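Local structure of hypothetical protein SA0798 (Staphylococcus aureus subsp. aureus N315, 1XG8) at residues W34-Y43 with T97-L108. The protein is of unknown function but belongs to the DUF1462 family of the thioredoxin clan, consistent with a thioredoxin-like fold. Sequence-based numbering, arbitrary orientation.
Sequences WLQPLLKRKY and TKQITRFIDQKL
Y43 reaches across from the end of helix 28-42 and lies against I104 and D105. With CG anti to the carbonyl carbon (chi1 -52°), its ring is sent across to I104. One face takes the I104 methyl CG2, a CH-pi contact with CG2 3.8 Å from the ring centroid and 18° off the normal. D105 OD1 comes to the ring edge in plane and accepts a hydrogen bond from Y43 OH; the modelled 2.4 Å is very short and its exact length doubtful. L108 CD1 adds a contact at Y43 CE2, 3.7 Å away. Beside Y43, K42 CD touches T101 CG2 (3.7 Å).

Further back along the helix the packing is aliphatic. The I100 methyl CG2 meets L35 CD1 and L39 CD2, each 3.9 Å away. L39 and I100 cross at about a right angle, and L39 CD2 also touches I104 CD1. At the far end, T97 OG1 lies at the edge of the W34 ring, 3.7 Å from CZ2. L38 CD2 lies over one face of that indole, toward its rim, and L38 CD1 touches T97 CG2.

Segments 34-42 and 97-108 run in the same general direction, at 43°. L35 and I100 both rest on I83 of strand 82-85, while L39 and I104 meet F48 of strand 48-54. Both helices pack side by side on the mixed sheet, consistent with a thioredoxin-like fold.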
loop_
_atom_site.group_PDB
_atom_site.type_symbol
_atom_site.label_atom_id
_atom_site.label_comp_id
_atom_site.label_asym_id
_atom_site.label_seq_id
_atom_site.Cartn_x
_atom_site.Cartn_y
_atom_site.Cartn_z
ATOM N N TRP A 34 5.296 -8.392 4.118
ATOM C CA TRP A 34 5.001 -8.117 5.520
ATOM C C TRP A 34 3.538 -7.757 5.721
ATOM O O TRP A 34 2.881 -8.228 6.644
ATOM C CB TRP A 34 5.884 -6.968 5.970
ATOM C CG TRP A 34 5.441 -6.258 7.189
ATOM C CD1 TRP A 34 5.638 -6.642 8.482
ATOM C CD2 TRP A 34 4.825 -4.966 7.239
ATOM N NE1 TRP A 34 5.199 -5.663 9.335
ATOM C CE2 TRP A 34 4.696 -4.622 8.600
ATOM C CE3 TRP A 34 4.377 -4.063 6.265
ATOM C CZ2 TRP A 34 4.138 -3.406 9.015
ATOM C CZ3 TRP A 34 3.821 -2.852 6.675
ATOM C CH2 TRP A 34 3.709 -2.535 8.039
ATOM N N LEU A 35 3.044 -6.915 4.830
ATOM C CA LEU A 35 1.672 -6.433 4.866
ATOM C C LEU A 35 0.628 -7.558 4.885
ATOM O O LEU A 35 -0.338 -7.517 5.653
ATOM C CB LEU A 35 1.455 -5.525 3.656
ATOM C CG LEU A 35 0.365 -4.468 3.666
ATOM C CD1 LEU A 35 0.514 -3.549 4.868
ATOM C CD2 LEU A 35 0.477 -3.686 2.379
ATOM N N GLN A 36 0.835 -8.571 4.051
ATOM C CA GLN A 36 -0.098 -9.679 3.961
ATOM C C GLN A 36 -0.368 -10.401 5.279
ATOM O O GLN A 36 -1.521 -10.537 5.677
ATOM C CB GLN A 36 0.363 -10.655 2.869
ATOM C CG GLN A 36 -0.018 -10.180 1.463
ATOM C CD GLN A 36 0.924 -10.648 0.365
ATOM O OE1 GLN A 36 2.117 -10.368 0.400
ATOM N NE2 GLN A 36 0.385 -11.347 -0.626
ATOM N N PRO A 37 0.678 -10.861 5.986
ATOM C CA PRO A 37 0.440 -11.559 7.255
ATOM C C PRO A 37 -0.108 -10.611 8.301
ATOM O O PRO A 37 -0.994 -10.959 9.063
ATOM C CB PRO A 37 1.823 -12.078 7.637
ATOM C CG PRO A 37 2.505 -12.224 6.333
ATOM C CD PRO A 37 2.095 -10.962 5.613
ATOM N N LEU A 38 0.443 -9.407 8.331
ATOM C CA LEU A 38 0.019 -8.381 9.272
ATOM C C LEU A 38 -1.501 -8.238 9.305
ATOM O O LEU A 38 -2.126 -8.373 10.350
ATOM C CB LEU A 38 0.634 -7.040 8.874
ATOM C CG LEU A 38 0.303 -5.832 9.750
ATOM C CD1 LEU A 38 1.004 -5.976 11.091
ATOM C CD2 LEU A 38 0.737 -4.548 9.046
ATOM N N LEU A 39 -2.091 -7.960 8.149
ATOM C CA LEU A 39 -3.528 -7.765 8.063
ATOM C C LEU A 39 -4.324 -9.034 8.333
ATOM O O LEU A 39 -5.385 -8.983 8.963
ATOM C CB LEU A 39 -3.890 -7.201 6.694
ATOM C CG LEU A 39 -3.158 -5.914 6.334
ATOM C CD1 LEU A 39 -3.721 -5.384 5.032
ATOM C CD2 LEU A 39 -3.313 -4.889 7.446
ATOM N N LYS A 40 -3.818 -10.168 7.856
ATOM C CA LYS A 40 -4.491 -11.445 8.070
ATOM C C LYS A 40 -4.604 -11.737 9.566
ATOM O O LYS A 40 -5.523 -12.425 10.015
ATOM C CB LYS A 40 -3.713 -12.575 7.392
ATOM C CG LYS A 40 -4.212 -13.971 7.765
ATOM C CD LYS A 40 -3.329 -15.072 7.190
ATOM C CE LYS A 40 -1.889 -14.941 7.669
ATOM N NZ LYS A 40 -1.808 -14.887 9.159
ATOM N N ARG A 41 -3.668 -11.193 10.333
ATOM C CA ARG A 41 -3.628 -11.396 11.773
ATOM C C ARG A 41 -4.431 -10.378 12.581
ATOM O O ARG A 41 -5.148 -10.742 13.510
ATOM C CB ARG A 41 -2.170 -11.401 12.229
ATOM C CG ARG A 41 -1.951 -11.378 13.728
ATOM C CD ARG A 41 -0.499 -11.702 14.027
ATOM N NE ARG A 41 0.423 -10.877 13.249
ATOM C CZ ARG A 41 1.491 -11.346 12.602
ATOM N NH1 ARG A 41 1.777 -12.641 12.634
ATOM N NH2 ARG A 41 2.278 -10.516 11.925
ATOM N N LYS A 42 -4.317 -9.105 12.226
ATOM C CA LYS A 42 -5.029 -8.054 12.940
ATOM C C LYS A 42 -6.479 -7.894 12.501
ATOM O O LYS A 42 -7.324 -7.488 13.300
ATOM C CB LYS A 42 -4.281 -6.730 12.787
ATOM C CG LYS A 42 -2.881 -6.781 13.372
ATOM C CD LYS A 42 -2.175 -5.454 13.246
ATOM C CE LYS A 42 -1.000 -5.383 14.206
ATOM N NZ LYS A 42 -1.455 -5.394 15.625
ATOM N N TYR A 43 -6.769 -8.209 11.240
ATOM C CA TYR A 43 -8.135 -8.106 10.737
ATOM C C TYR A 43 -8.542 -9.402 10.054
ATOM O O TYR A 43 -8.743 -9.451 8.840
ATOM C CB TYR A 43 -8.262 -6.925 9.777
ATOM C CG TYR A 43 -7.750 -5.635 10.376
ATOM C CD1 TYR A 43 -6.425 -5.232 10.178
ATOM C CD2 TYR A 43 -8.569 -4.841 11.184
ATOM C CE1 TYR A 43 -5.927 -4.076 10.765
ATOM C CE2 TYR A 43 -8.077 -3.676 11.783
ATOM C CZ TYR A 43 -6.752 -3.305 11.565
ATOM O OH TYR A 43 -6.244 -2.174 12.150
ATOM N N THR A 97 3.631 0.784 11.090
ATOM C CA THR A 97 2.543 -0.157 11.275
ATOM C C THR A 97 1.254 0.554 11.682
ATOM O O THR A 97 0.174 0.183 11.235
ATOM C CB THR A 97 2.907 -1.159 12.364
ATOM O OG1 THR A 97 4.269 -1.561 12.190
ATOM C CG2 THR A 97 2.017 -2.377 12.281
ATOM N N LYS A 98 1.378 1.567 12.537
ATOM C CA LYS A 98 0.229 2.333 13.004
ATOM C C LYS A 98 -0.489 3.041 11.864
ATOM O O LYS A 98 -1.707 3.194 11.906
ATOM C CB LYS A 98 0.658 3.361 14.047
ATOM C CG LYS A 98 1.039 2.748 15.383
ATOM C CD LYS A 98 -0.137 2.005 16.019
ATOM C CE LYS A 98 0.294 1.244 17.270
ATOM N NZ LYS A 98 0.909 2.141 18.281
ATOM N N GLN A 99 0.261 3.480 10.855
ATOM C CA GLN A 99 -0.338 4.148 9.699
ATOM C C GLN A 99 -1.302 3.190 9.004
ATOM O O GLN A 99 -2.394 3.581 8.583
ATOM C CB GLN A 99 0.722 4.554 8.683
ATOM C CG GLN A 99 1.772 5.484 9.197
ATOM C CD GLN A 99 2.600 6.043 8.066
ATOM O OE1 GLN A 99 2.089 6.804 7.236
ATOM N NE2 GLN A 99 3.876 5.660 8.007
ATOM N N ILE A 100 -0.878 1.937 8.872
ATOM C CA ILE A 100 -1.699 0.926 8.245
ATOM C C ILE A 100 -2.907 0.606 9.124
ATOM O O ILE A 100 -4.040 0.586 8.644
ATOM C CB ILE A 100 -0.925 -0.391 8.021
ATOM C CG1 ILE A 100 0.407 -0.119 7.317
ATOM C CG2 ILE A 100 -1.788 -1.352 7.208
ATOM C CD1 ILE A 100 0.271 0.630 6.045
ATOM N N THR A 101 -2.676 0.362 10.410
ATOM C CA THR A 101 -3.780 0.013 11.298
ATOM C C THR A 101 -4.757 1.153 11.562
ATOM O O THR A 101 -5.976 0.956 11.528
ATOM C CB THR A 101 -3.267 -0.552 12.653
ATOM O OG1 THR A 101 -2.408 0.402 13.291
ATOM C CG2 THR A 101 -2.518 -1.856 12.422
ATOM N N ARG A 102 -4.237 2.344 11.814
ATOM C CA ARG A 102 -5.122 3.463 12.073
ATOM C C ARG A 102 -5.979 3.808 10.864
ATOM O O ARG A 102 -7.089 4.305 11.012
ATOM C CB ARG A 102 -4.317 4.678 12.536
ATOM C CG ARG A 102 -3.749 4.503 13.934
ATOM C CD ARG A 102 -2.957 5.707 14.393
ATOM N NE ARG A 102 -2.413 5.490 15.732
ATOM C CZ ARG A 102 -1.699 6.383 16.412
ATOM N NH1 ARG A 102 -1.431 7.571 15.885
ATOM N NH2 ARG A 102 -1.258 6.092 17.631
ATOM N N PHE A 103 -5.469 3.546 9.669
ATOM C CA PHE A 103 -6.224 3.827 8.450
ATOM C C PHE A 103 -7.430 2.882 8.379
ATOM O O PHE A 103 -8.539 3.298 8.065
ATOM C CB PHE A 103 -5.345 3.631 7.213
ATOM C CG PHE A 103 -6.040 3.950 5.914
ATOM C CD1 PHE A 103 -6.088 5.256 5.438
ATOM C CD2 PHE A 103 -6.666 2.942 5.173
ATOM C CE1 PHE A 103 -6.749 5.561 4.236
ATOM C CE2 PHE A 103 -7.331 3.235 3.970
ATOM C CZ PHE A 103 -7.371 4.550 3.501
ATOM N N ILE A 104 -7.207 1.606 8.671
ATOM C CA ILE A 104 -8.283 0.623 8.646
ATOM C C ILE A 104 -9.210 0.806 9.847
ATOM O O ILE A 104 -10.436 0.862 9.690
ATOM C CB ILE A 104 -7.719 -0.814 8.648
ATOM C CG1 ILE A 104 -6.984 -1.074 7.336
ATOM C CG2 ILE A 104 -8.846 -1.832 8.828
ATOM C CD1 ILE A 104 -6.301 -2.412 7.300
ATOM N N ASP A 105 -8.626 0.904 11.042
ATOM C CA ASP A 105 -9.410 1.096 12.266
ATOM C C ASP A 105 -10.365 2.268 12.135
ATOM O O ASP A 105 -11.526 2.186 12.536
ATOM C CB ASP A 105 -8.492 1.341 13.457
ATOM C CG ASP A 105 -7.729 0.107 13.856
ATOM O OD1 ASP A 105 -8.018 -0.983 13.303
ATOM O OD2 ASP A 105 -6.845 0.220 14.732
ATOM N N GLN A 106 -9.862 3.361 11.576
ATOM C CA GLN A 106 -10.665 4.553 11.383
ATOM C C GLN A 106 -11.907 4.209 10.573
ATOM O O GLN A 106 -12.993 4.703 10.871
ATOM C CB GLN A 106 -9.843 5.627 10.668
ATOM C CG GLN A 106 -10.558 6.951 10.490
ATOM C CD GLN A 106 -11.727 6.858 9.530
ATOM O OE1 GLN A 106 -11.626 6.239 8.465
ATOM N NE2 GLN A 106 -12.843 7.481 9.894
ATOM N N LYS A 107 -11.749 3.363 9.554
ATOM C CA LYS A 107 -12.874 2.953 8.711
ATOM C C LYS A 107 -13.872 2.095 9.488
ATOM O O LYS A 107 -15.078 2.334 9.437
ATOM C CB LYS A 107 -12.367 2.179 7.492
ATOM C CG LYS A 107 -12.004 3.058 6.307
ATOM C CD LYS A 107 -11.170 2.291 5.299
ATOM C CE LYS A 107 -11.337 2.836 3.889
ATOM N NZ LYS A 107 -11.275 4.310 3.830
ATOM N N LEU A 108 -13.357 1.105 10.212
ATOM C CA LEU A 108 -14.184 0.206 11.010
ATOM C C LEU A 108 -15.055 0.986 11.986
ATOM O O LEU A 108 -16.251 0.719 12.133
ATOM C CB LEU A 108 -13.300 -0.759 11.806
ATOM C CG LEU A 108 -12.381 -1.653 10.987
ATOM C CD1 LEU A 108 -11.590 -2.553 11.918
ATOM C CD2 LEU A 108 -13.212 -2.472 10.008
#